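PDB 7CLU: methyltransferase domain-containing protein from Serratia marcescens, which transfers a methyl group from S-adenosyl-L-methionine to an oxygen of its substrate as an O-methyltransferase of the prodigiosin synthetic pathway. Local coordinates for the interface of chains A and B. Residues are numbered along the deposited sequence; one frame, centred on the assembly and turned at random. Chains: chain A/B, Methyltransferase domain-containing protein.

The three contacts are patches of one two-fold interface, each with a twin in which the chains are exchanged. The C-alpha centres of contacts 1 and 2 lie about 16 Å apart, those of 1 and 3 about 21 Å, those of 2 and 3 about 30 Å. Helix 286-298 serves all three, through A:Phe287 in contact 1, its symmetry copy B:Phe287 with B:Leu290 and B:Asn294 in contact 2, and A:Ser292 and A:Leu296 in contact 3. Met13 and helix 93-107 recur in contacts 1 and 2, helix 51-63 in 2 and 3. Contact 3 is centred about 7 Å from A:His247, the predicted proton acceptor, which places the interface beside the active site.

Contact 1: the interface of chains A and B. Residues chain A 92, 95-96, 99, 152, 287; chain B 5-6, 9, 12-13.
B:Met12 sets CG anti to its carbonyl carbon and then bends at its last torsion (chi3 71°), which turns the methyl CE onto helix 93-107 of chain A. There B:Met12 CE lies 3.7 Å from A:Gly96 CA, where the absence of a side chain lets the methyl come up to the backbone, and also packs on A:Leu95. The sulfur meets A:Leu92, in the loop just before that helix, with B:Met12 SD 3.8 Å from A:Leu92 CD1. A:Ile99 crosses the methionine at about a right angle and brings its CD1 to 4.0 Å from B:Met12 CB.

B:Lys5, bent towards its tip (chi4 86°), carries its CE methylene over one face of the A:Phe152 ring, offset toward the rim, in a CH-pi contact. At the edge of that ring, in its plane, comes the amide nitrogen NE2 of B:Gln6, 3.6 Å from A:Phe152 CE2, with amide and ring planes 80° apart. B:Val9 CG2 meets the ring at its CZ rim, slightly to the side away from the lysine, 3.5 Å from A:Phe152 CZ. Farther along, A:Phe287 CE1 touches B:Met13 SD at 4.1 Å.

The patch is mainly apolar: the N-terminal helix 5-12 of chain B lies against helix 93-107 and the loop before it, the end of helix 139-152 and the start of helix 286-298 of chain A.

Contact 2: the interface of chains A and B. Residues chain A 13, 16-17, 20, 60, 64; chain B 107, 287, 290, 294.
Helix 15-26 of the O-methyltransferase dimerisation domain presents A:Phe16 to helices 93-107 and 286-298 of chain B, in an aromatic and aliphatic contact typical of the intertwined dimers of this family. The A:Phe16 ring stacks on the B:Trp107 indole almost parallel, with planes 11° apart and 4.1 Å between the centroids of the two six-membered rings. The overlap is displaced: the CD1-CE1 edge of the phenyl lies over the CZ2-CE2-NE1 side of the indole, with A:Phe16 CE1 3.4 Å from B:Trp107 CE2.

The indole is held from within its own chain. B:Trp107 NE1 donates to the side-chain carbonyl OD1 of B:Asn294 at 2.8 Å, in the indole plane and on a lone pair of the oxygen, with a nearly straight 168° at the hydrogen. This bond fixes the rotation of the ring on which A:Phe16 lies, and B:Asn294 CG also touches the phenyl tip, 3.9 Å from A:Phe16 CZ.

At the CD2 rim, on the indole's side of the phenyl plane, B:Leu290 CB lies 3.8 Å from A:Phe16 CD2. B:Leu290 CD1 sits over the face of the A:Gln17 amide, 3.4 Å from A:Gln17 CD; the bend at chi2 of the glutamine (92°) turns that face to the methyl. B:Leu290 CD2 reaches A:Met64 SD at 4.1 Å and the nearby A:Ala60 methyl. B:Phe287 CE1 lies 4.2 Å from A:Phe16 CE2.

Contact 3: the interface of chains A and B. Residues chain A 117, 250-251, 292, 296, 302-303; chain B 52, 56.
B:Gln56 and A:Ser292 are joined by a direct hydrogen bond. B:Gln56 NE2 donates to the A:Ser292 hydroxyl OG at 3.0 Å, with 157° at the hydrogen and the oxygen near the amide plane. The chain of B:Gln56 is extended beyond CG (chi2 175°), which carries the amide from helix 51-63 across to helix 286-298. Its other end is taken up through water 1, which lies 2.7 Å from B:Gln56 OE1 and 2.5 Å from A:Asp117 OD1, so that both ends of the amide are engaged.

Among charged groups, A:Asp117 OD2 and B:Arg52 NE are 4.8 Å apart. They are not in contact, and their opposite charges might give a mild attraction at that range.

Apolar packing comes from A:Ile303, whose CD1 lies 3.6 Å from B:Gln56 CD and 3.8 Å from B:Arg52 CG, spanning both side chains.

A separate van der Waals contact is made by the guanidinium: B:Arg52, bent at chi3 (-72°), meets the proline ring tip to tip, with B:Arg52 NH1 3.3 Å from A:Pro251 CD.

The patch joins helix 51-63 of one subunit's dimerisation domain to the catalytic region of the other. Being close to the predicted proton acceptor A:His247, it may help shape the active-site surroundings.

Contact 1: the interface of chains A and B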
ATOM      1  N   LEU A  92       8.997 -10.814   9.367  1.00 35.45           N
ATOM      2  CA  LEU A  92       8.025 -10.521   8.320  1.00 30.67           C
ATOM      3  C   LEU A  92       8.609 -10.636   6.916  1.00 30.84           C
ATOM      4  O   LEU A  92       7.906 -10.347   5.944  1.00 26.25           O
ATOM      5  CB  LEU A  92       7.433  -9.121   8.549  1.00 24.50           C
ATOM      6  CG  LEU A  92       6.427  -9.044   9.697  1.00 32.22           C
ATOM      7  CD1 LEU A  92       5.847  -7.646   9.900  1.00 27.73           C
ATOM      8  CD2 LEU A  92       5.319 -10.077   9.507  1.00 35.91           C
ATOM      9  N   LEU A  95       6.570 -12.265   3.970  1.00 31.22           N
ATOM     10  CA  LEU A  95       5.492 -11.444   3.427  1.00 28.50           C
ATOM     11  C   LEU A  95       6.046 -10.335   2.547  1.00 26.79           C
ATOM     12  O   LEU A  95       5.516 -10.064   1.461  1.00 24.86           O
ATOM     13  CB  LEU A  95       4.644 -10.869   4.554  1.00 28.49           C
ATOM     14  CG  LEU A  95       3.442  -9.982   4.194  1.00 29.16           C
ATOM     15  CD1 LEU A  95       2.493 -10.726   3.266  1.00 26.47           C
ATOM     16  CD2 LEU A  95       2.712  -9.530   5.470  1.00 32.10           C
ATOM     17  N   GLY A  96       7.119  -9.685   2.996  1.00 26.72           N
ATOM     18  CA  GLY A  96       7.735  -8.649   2.190  1.00 25.54           C
ATOM     19  C   GLY A  96       8.102  -9.125   0.800  1.00 29.59           C
ATOM     20  O   GLY A  96       7.842  -8.436  -0.193  1.00 26.16           O
ATOM     21  N   ILE A  99       5.074  -9.797  -1.282  1.00 25.01           N
ATOM     22  CA  ILE A  99       4.586  -8.519  -1.793  1.00 24.85           C
ATOM     23  C   ILE A  99       5.455  -8.035  -2.952  1.00 26.03           C
ATOM     24  O   ILE A  99       4.951  -7.717  -4.033  1.00 25.11           O
ATOM     25  CB  ILE A  99       4.519  -7.480  -0.651  1.00 27.04           C
ATOM     26  CG1 ILE A  99       3.308  -7.765   0.245  1.00 22.75           C
ATOM     27  CG2 ILE A  99       4.436  -6.060  -1.222  1.00 22.87           C
ATOM     28  CD1 ILE A  99       3.430  -7.270   1.688  1.00 26.94           C
ATOM     29  N   PHE A 152       1.030 -16.737  12.022  1.00 33.90           N
ATOM     30  CA  PHE A 152      -0.129 -15.882  12.239  1.00 36.41           C
ATOM     31  C   PHE A 152      -1.320 -16.635  12.788  1.00 36.75           C
ATOM     32  O   PHE A 152      -2.209 -16.013  13.370  1.00 37.46           O
ATOM     33  CB  PHE A 152      -0.560 -15.211  10.935  1.00 39.64           C
ATOM     34  CG  PHE A 152       0.244 -14.023  10.592  1.00 42.03           C
ATOM     35  CD1 PHE A 152       1.440 -14.167   9.924  1.00 44.70           C
ATOM     36  CD2 PHE A 152      -0.172 -12.757  10.969  1.00 44.48           C
ATOM     37  CE1 PHE A 152       2.204 -13.069   9.620  1.00 46.61           C
ATOM     38  CE2 PHE A 152       0.591 -11.651  10.669  1.00 47.68           C
ATOM     39  CZ  PHE A 152       1.772 -11.806   9.975  1.00 47.61           C
ATOM     40  N   PHE A 287     -10.151  -5.809   6.135  1.00 25.53           N
ATOM     41  CA  PHE A 287      -9.072  -6.620   5.584  1.00 29.67           C
ATOM     42  C   PHE A 287      -9.617  -7.762   4.729  1.00 29.51           C
ATOM     43  O   PHE A 287      -9.091  -8.035   3.641  1.00 26.33           O
ATOM     44  CB  PHE A 287      -8.173  -7.169   6.686  1.00 33.49           C
ATOM     45  CG  PHE A 287      -7.060  -8.004   6.148  1.00 38.47           C
ATOM     46  CD1 PHE A 287      -6.107  -7.434   5.310  1.00 42.72           C
ATOM     47  CD2 PHE A 287      -7.005  -9.365   6.406  1.00 37.09           C
ATOM     48  CE1 PHE A 287      -5.090  -8.195   4.766  1.00 42.36           C
ATOM     49  CE2 PHE A 287      -5.988 -10.134   5.869  1.00 41.88           C
ATOM     50  CZ  PHE A 287      -5.031  -9.547   5.042  1.00 40.87           C
TER
ATOM     51  N   LYS B   5       3.358  -6.415  15.314  1.00 37.17           N
ATOM     52  CA  LYS B   5       3.364  -7.185  14.073  1.00 38.45           C
ATOM     53  C   LYS B   5       2.209  -6.802  13.162  1.00 34.17           C
ATOM     54  O   LYS B   5       2.386  -6.671  11.946  1.00 36.11           O
ATOM     55  CB  LYS B   5       3.291  -8.676  14.399  1.00 36.73           C
ATOM     56  CG  LYS B   5       4.038  -9.574  13.444  1.00 40.65           C
ATOM     57  CD  LYS B   5       3.750 -11.025  13.780  1.00 42.52           C
ATOM     58  CE  LYS B   5       3.587 -11.905  12.555  1.00 50.21           C
ATOM     59  NZ  LYS B   5       4.835 -12.492  11.938  1.00 40.78           N
ATOM     60  N   GLN B   6       1.013  -6.640  13.727  1.00 37.01           N
ATOM     61  CA  GLN B   6      -0.156  -6.391  12.898  1.00 36.48           C
ATOM     62  C   GLN B   6      -0.110  -4.996  12.293  1.00 37.18           C
ATOM     63  O   GLN B   6      -0.540  -4.808  11.149  1.00 30.44           O
ATOM     64  CB  GLN B   6      -1.442  -6.603  13.699  1.00 41.13           C
ATOM     65  CG  GLN B   6      -2.644  -7.092  12.866  1.00 42.23           C
ATOM     66  CD  GLN B   6      -2.277  -8.122  11.784  1.00 41.39           C
ATOM     67  OE1 GLN B   6      -2.662  -7.983  10.613  1.00 43.56           O
ATOM     68  NE2 GLN B   6      -1.548  -9.162  12.175  1.00 42.57           N
ATOM     69  N   VAL B   9       2.159  -5.432   9.351  1.00 28.61           N
ATOM     70  CA  VAL B   9       1.449  -6.154   8.291  1.00 26.75           C
ATOM     71  C   VAL B   9       0.460  -5.233   7.591  1.00 25.71           C
ATOM     72  O   VAL B   9       0.453  -5.135   6.362  1.00 26.06           O
ATOM     73  CB  VAL B   9       0.752  -7.407   8.849  1.00 27.66           C
ATOM     74  CG1 VAL B   9      -0.174  -8.029   7.790  1.00 26.68           C
ATOM     75  CG2 VAL B   9       1.787  -8.399   9.284  1.00 33.91           C
ATOM     76  N   MET B  12       2.331  -2.792   5.420  1.00 20.20           N
ATOM     77  CA  MET B  12       2.954  -3.478   4.295  1.00 22.70           C
ATOM     78  C   MET B  12       1.943  -3.800   3.203  1.00 23.26           C
ATOM     79  O   MET B  12       2.324  -3.941   2.035  1.00 22.14           O
ATOM     80  CB  MET B  12       3.633  -4.772   4.767  1.00 19.52           C
ATOM     81  CG  MET B  12       4.966  -4.581   5.516  1.00 22.15           C
ATOM     82  SD  MET B  12       5.388  -6.093   6.420  0.98 24.70           S
ATOM     83  CE  MET B  12       5.805  -7.156   5.018  1.00 21.02           C
ATOM     84  N   MET B  13       0.663  -3.875   3.575  1.00 21.90           N
ATOM     85  CA  MET B  13      -0.415  -4.199   2.602  1.00 23.19           C
ATOM     86  C   MET B  13      -1.241  -2.948   2.270  1.00 24.19           C
ATOM     87  O   MET B  13      -2.289  -3.102   1.625  1.00 23.11           O
ATOM     88  CB  MET B  13      -1.337  -5.289   3.154  1.00 25.96           C
ATOM     89  CG  MET B  13      -0.588  -6.458   3.757  1.00 32.29           C
ATOM     90  SD  MET B  13      -1.289  -8.059   3.307  0.53 38.75           S
ATOM     91  CE  MET B  13      -0.691  -8.206   1.625  1.00 38.21           C
TER

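Contact 2: the interface of chains A and B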
ATOM      1  N   MET A  13      -1.754   7.229  -1.450  1.00 22.16           N
ATOM      2  CA  MET A  13      -0.296   7.258  -1.341  1.00 25.42           C
ATOM      3  C   MET A  13       0.250   6.220  -0.370  1.00 27.23           C
ATOM      4  O   MET A  13       1.466   6.180  -0.142  1.00 23.16           O
ATOM      5  CB  MET A  13       0.184   8.639  -0.877  1.00 28.91           C
ATOM      6  CG  MET A  13      -0.450   9.782  -1.626  1.00 33.58           C
ATOM      7  SD  MET A  13      -0.035   9.675  -3.358  0.72 29.37           S
ATOM      8  CE  MET A  13       1.548  10.508  -3.278  1.00 36.34           C
ATOM      9  N   PHE A  16       3.425   4.137  -0.541  1.00 21.74           N
ATOM     10  CA  PHE A  16       4.699   4.659  -0.021  1.00 26.10           C
ATOM     11  C   PHE A  16       5.154   3.895   1.220  1.00 23.91           C
ATOM     12  O   PHE A  16       6.280   3.386   1.278  1.00 21.94           O
ATOM     13  CB  PHE A  16       4.585   6.140   0.352  1.00 25.26           C
ATOM     14  CG  PHE A  16       4.588   7.083  -0.806  1.00 22.85           C
ATOM     15  CD1 PHE A  16       4.537   6.627  -2.115  1.00 21.15           C
ATOM     16  CD2 PHE A  16       4.637   8.459  -0.571  1.00 26.77           C
ATOM     17  CE1 PHE A  16       4.524   7.522  -3.176  1.00 28.45           C
ATOM     18  CE2 PHE A  16       4.643   9.363  -1.631  1.00 30.73           C
ATOM     19  CZ  PHE A  16       4.581   8.889  -2.941  1.00 30.74           C
ATOM     20  N   GLN A  17       4.318   3.887   2.262  1.00 23.17           N
ATOM     21  CA  GLN A  17       4.705   3.232   3.502  1.00 24.74           C
ATOM     22  C   GLN A  17       4.922   1.747   3.276  1.00 22.85           C
ATOM     23  O   GLN A  17       5.825   1.150   3.872  1.00 21.63           O
ATOM     24  CB  GLN A  17       3.646   3.457   4.585  1.00 23.59           C
ATOM     25  CG  GLN A  17       3.589   4.893   5.139  1.00 25.63           C
ATOM     26  CD  GLN A  17       2.590   5.782   4.378  1.00 31.58           C
ATOM     27  OE1 GLN A  17       2.432   5.672   3.153  1.00 25.42           O
ATOM     28  NE2 GLN A  17       1.911   6.663   5.114  1.00 34.28           N
ATOM     29  N   ALA A  20       8.357   1.277   1.603  1.00 21.60           N
ATOM     30  CA  ALA A  20       9.435   1.584   2.544  1.00 21.21           C
ATOM     31  C   ALA A  20       9.681   0.401   3.478  1.00 23.62           C
ATOM     32  O   ALA A  20      10.828   0.019   3.725  1.00 21.40           O
ATOM     33  CB  ALA A  20       9.128   2.852   3.352  1.00 20.26           C
ATOM     34  N   ALA A  60      12.620   7.983   6.673  1.00 23.44           N
ATOM     35  CA  ALA A  60      11.244   7.549   6.477  1.00 21.07           C
ATOM     36  C   ALA A  60      10.833   6.535   7.537  1.00 18.76           C
ATOM     37  O   ALA A  60       9.752   6.643   8.119  1.00 17.95           O
ATOM     38  CB  ALA A  60      11.065   6.958   5.065  1.00 17.25           C
ATOM     39  N   MET A  64       7.958   7.007  10.329  1.00 23.75           N
ATOM     40  CA  MET A  64       6.837   6.069  10.405  1.00 23.92           C
ATOM     41  C   MET A  64       6.714   5.393  11.763  1.00 24.84           C
ATOM     42  O   MET A  64       5.717   4.700  12.002  1.00 22.52           O
ATOM     43  CB  MET A  64       6.963   4.987   9.314  1.00 25.09           C
ATOM     44  CG  MET A  64       6.722   5.475   7.868  1.00 25.76           C
ATOM     45  SD  MET A  64       7.294   4.274   6.646  1.00 26.16           S
ATOM     46  CE  MET A  64       6.245   2.902   7.090  1.00 25.76           C
TER
ATOM     47  N   TRP B 107       7.800   3.103  -7.545  1.00 26.26           N
ATOM     48  CA  TRP B 107       8.069   2.620  -6.196  1.00 27.02           C
ATOM     49  C   TRP B 107       8.201   1.110  -6.117  1.00 28.73           C
ATOM     50  O   TRP B 107       8.704   0.605  -5.104  1.00 25.03           O
ATOM     51  CB  TRP B 107       6.982   3.085  -5.257  1.00 22.32           C
ATOM     52  CG  TRP B 107       7.211   4.465  -4.765  1.00 22.56           C
ATOM     53  CD1 TRP B 107       7.113   5.621  -5.479  1.00 26.88           C
ATOM     54  CD2 TRP B 107       7.546   4.839  -3.430  1.00 25.35           C
ATOM     55  NE1 TRP B 107       7.372   6.707  -4.657  1.00 27.23           N
ATOM     56  CE2 TRP B 107       7.642   6.248  -3.395  1.00 26.50           C
ATOM     57  CE3 TRP B 107       7.780   4.121  -2.255  1.00 24.22           C
ATOM     58  CZ2 TRP B 107       7.951   6.951  -2.222  1.00 24.64           C
ATOM     59  CZ3 TRP B 107       8.094   4.832  -1.084  1.00 24.86           C
ATOM     60  CH2 TRP B 107       8.168   6.215  -1.083  1.00 26.48           C
ATOM     61  N   PHE B 287       5.064  12.591   5.842  1.00 25.02           N
ATOM     62  CA  PHE B 287       4.836  12.642   4.397  1.00 28.55           C
ATOM     63  C   PHE B 287       6.066  13.180   3.670  1.00 26.50           C
ATOM     64  O   PHE B 287       6.454  12.661   2.618  1.00 24.51           O
ATOM     65  CB  PHE B 287       3.612  13.489   4.050  1.00 31.36           C
ATOM     66  CG  PHE B 287       3.335  13.551   2.568  1.00 33.90           C
ATOM     67  CD1 PHE B 287       2.984  12.407   1.868  1.00 39.77           C
ATOM     68  CD2 PHE B 287       3.475  14.746   1.871  1.00 38.13           C
ATOM     69  CE1 PHE B 287       2.750  12.454   0.500  1.00 41.39           C
ATOM     70  CE2 PHE B 287       3.246  14.803   0.511  1.00 38.22           C
ATOM     71  CZ  PHE B 287       2.884  13.659  -0.181  1.00 37.26           C
ATOM     72  N   LEU B 290       8.565  10.502   3.454  1.00 20.58           N
ATOM     73  CA  LEU B 290       8.185   9.596   2.379  1.00 25.56           C
ATOM     74  C   LEU B 290       8.367  10.261   1.025  1.00 22.41           C
ATOM     75  O   LEU B 290       8.845   9.627   0.077  1.00 21.58           O
ATOM     76  CB  LEU B 290       6.742   9.140   2.563  1.00 23.09           C
ATOM     77  CG  LEU B 290       6.564   8.240   3.779  1.00 19.91           C
ATOM     78  CD1 LEU B 290       5.080   8.103   4.120  1.00 24.05           C
ATOM     79  CD2 LEU B 290       7.249   6.900   3.544  1.00 21.49           C
ATOM     80  N   ASN B 294      10.189   9.367  -2.627  1.00 23.31           N
ATOM     81  CA  ASN B 294       9.552   9.566  -3.923  1.00 25.72           C
ATOM     82  C   ASN B 294      10.470  10.331  -4.870  1.00 26.35           C
ATOM     83  O   ASN B 294      10.538  10.018  -6.065  1.00 22.94           O
ATOM     84  CB  ASN B 294       8.209  10.288  -3.785  1.00 26.62           C
ATOM     85  CG  ASN B 294       7.438  10.339  -5.112  1.00 30.35           C
ATOM     86  OD1 ASN B 294       7.066   9.307  -5.656  1.00 31.45           O
ATOM     87  ND2 ASN B 294       7.219  11.548  -5.646  1.00 28.70           N
TER

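Contact 3: the interface of chains A and B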
ATOM      1  N   ASP A 117     -12.722  -9.591 -14.503  1.00 29.36           N
ATOM      2  CA  ASP A 117     -12.900 -10.595 -13.454  1.00 32.37           C
ATOM      3  C   ASP A 117     -11.959 -11.780 -13.659  1.00 31.64           C
ATOM      4  O   ASP A 117     -12.374 -12.935 -13.739  1.00 31.82           O
ATOM      5  CB  ASP A 117     -14.347 -11.061 -13.357  1.00 32.74           C
ATOM      6  CG  ASP A 117     -14.565 -12.013 -12.200  1.00 35.55           C
ATOM      7  OD1 ASP A 117     -13.915 -11.832 -11.143  1.00 31.58           O
ATOM      8  OD2 ASP A 117     -15.365 -12.955 -12.352  1.00 41.67           O
ATOM      9  N   ALA A 250     -12.968 -20.656  -6.732  1.00 31.14           N
ATOM     10  CA  ALA A 250     -14.298 -20.228  -7.116  1.00 33.38           C
ATOM     11  C   ALA A 250     -15.344 -21.067  -6.381  1.00 29.34           C
ATOM     12  O   ALA A 250     -15.088 -22.223  -6.020  1.00 26.19           O
ATOM     13  CB  ALA A 250     -14.495 -20.356  -8.629  1.00 29.36           C
ATOM     14  N   PRO A 251     -16.525 -20.500  -6.143  1.00 29.95           N
ATOM     15  CA  PRO A 251     -17.602 -21.261  -5.480  1.00 32.68           C
ATOM     16  C   PRO A 251     -17.886 -22.623  -6.092  1.00 35.17           C
ATOM     17  O   PRO A 251     -18.112 -23.592  -5.349  1.00 31.25           O
ATOM     18  CB  PRO A 251     -18.804 -20.317  -5.618  1.00 34.80           C
ATOM     19  CG  PRO A 251     -18.184 -18.954  -5.591  1.00 35.48           C
ATOM     20  CD  PRO A 251     -16.883 -19.085  -6.341  1.00 31.85           C
ATOM     21  N   SER A 292     -10.411 -10.339  -0.542  1.00 22.44           N
ATOM     22  CA  SER A 292     -11.179 -10.786  -1.700  1.00 23.32           C
ATOM     23  C   SER A 292     -10.586 -10.247  -2.994  1.00 26.22           C
ATOM     24  O   SER A 292     -10.426 -10.988  -3.977  1.00 22.09           O
ATOM     25  CB  SER A 292     -12.636 -10.348  -1.550  1.00 25.05           C
ATOM     26  OG  SER A 292     -13.499 -11.145  -2.333  1.00 22.60           O
ATOM     27  N   LEU A 296      -8.872 -11.995  -6.297  1.00 20.89           N
ATOM     28  CA  LEU A 296      -9.240 -11.678  -7.667  1.00 23.52           C
ATOM     29  C   LEU A 296      -8.006 -11.518  -8.547  1.00 26.40           C
ATOM     30  O   LEU A 296      -7.937 -12.086  -9.646  1.00 21.94           O
ATOM     31  CB  LEU A 296     -10.087 -10.402  -7.691  1.00 28.54           C
ATOM     32  CG  LEU A 296     -10.298  -9.725  -9.040  1.00 27.03           C
ATOM     33  CD1 LEU A 296     -11.128 -10.647  -9.942  1.00 24.46           C
ATOM     34  CD2 LEU A 296     -10.998  -8.375  -8.856  1.00 26.46           C
ATOM     35  N   GLY A 302     -10.667 -17.294  -6.747  1.00 30.85           N
ATOM     36  CA  GLY A 302     -10.859 -17.103  -5.322  1.00 26.84           C
ATOM     37  C   GLY A 302     -11.641 -15.842  -5.011  1.00 30.45           C
ATOM     38  O   GLY A 302     -11.614 -14.853  -5.757  1.00 23.09           O
ATOM     39  N   ILE A 303     -12.324 -15.879  -3.862  1.00 22.62           N
ATOM     40  CA  ILE A 303     -13.265 -14.855  -3.428  1.00 22.58           C
ATOM     41  C   ILE A 303     -13.589 -15.109  -1.954  1.00 26.50           C
ATOM     42  O   ILE A 303     -13.484 -16.241  -1.477  1.00 24.34           O
ATOM     43  CB  ILE A 303     -14.534 -14.881  -4.296  1.00 22.25           C
ATOM     44  CG1 ILE A 303     -15.398 -13.639  -4.066  1.00 23.52           C
ATOM     45  CG2 ILE A 303     -15.359 -16.152  -4.029  1.00 26.08           C
ATOM     46  CD1 ILE A 303     -16.239 -13.220  -5.298  1.00 27.38           C
TER
ATOM     47  N   ARG B  52     -19.531  -9.815 -10.584  1.00 29.69           N
ATOM     48  CA  ARG B  52     -18.771 -10.401  -9.481  1.00 27.10           C
ATOM     49  C   ARG B  52     -17.561  -9.539  -9.116  1.00 28.77           C
ATOM     50  O   ARG B  52     -17.355  -9.212  -7.947  1.00 28.74           O
ATOM     51  CB  ARG B  52     -18.339 -11.822  -9.840  1.00 30.03           C
ATOM     52  CG  ARG B  52     -17.551 -12.519  -8.749  1.00 35.93           C
ATOM     53  CD  ARG B  52     -17.224 -13.965  -9.147  1.00 36.63           C
ATOM     54  NE  ARG B  52     -18.392 -14.842  -9.119  1.00 43.17           N
ATOM     55  CZ  ARG B  52     -18.336 -16.151  -8.889  1.00 46.86           C
ATOM     56  NH1 ARG B  52     -17.166 -16.736  -8.664  1.00 42.16           N
ATOM     57  NH2 ARG B  52     -19.446 -16.880  -8.888  1.00 44.63           N
ATOM     58  N   GLN B  56     -16.870  -7.106  -5.703  1.00 27.85           N
ATOM     59  CA  GLN B  56     -15.698  -7.162  -4.833  1.00 26.44           C
ATOM     60  C   GLN B  56     -15.100  -5.778  -4.607  1.00 22.04           C
ATOM     61  O   GLN B  56     -14.742  -5.430  -3.477  1.00 26.11           O
ATOM     62  CB  GLN B  56     -14.649  -8.101  -5.409  1.00 23.73           C
ATOM     63  CG  GLN B  56     -15.099  -9.537  -5.424  1.00 25.78           C
ATOM     64  CD  GLN B  56     -14.106 -10.445  -6.097  1.00 27.45           C
ATOM     65  OE1 GLN B  56     -14.159 -10.652  -7.317  1.00 29.02           O
ATOM     66  NE2 GLN B  56     -13.189 -11.002  -5.309  1.00 27.90           N
TER
HETATM   67  O   HOH W   1     -14.112 -12.886  -8.855  1.00 34.21           O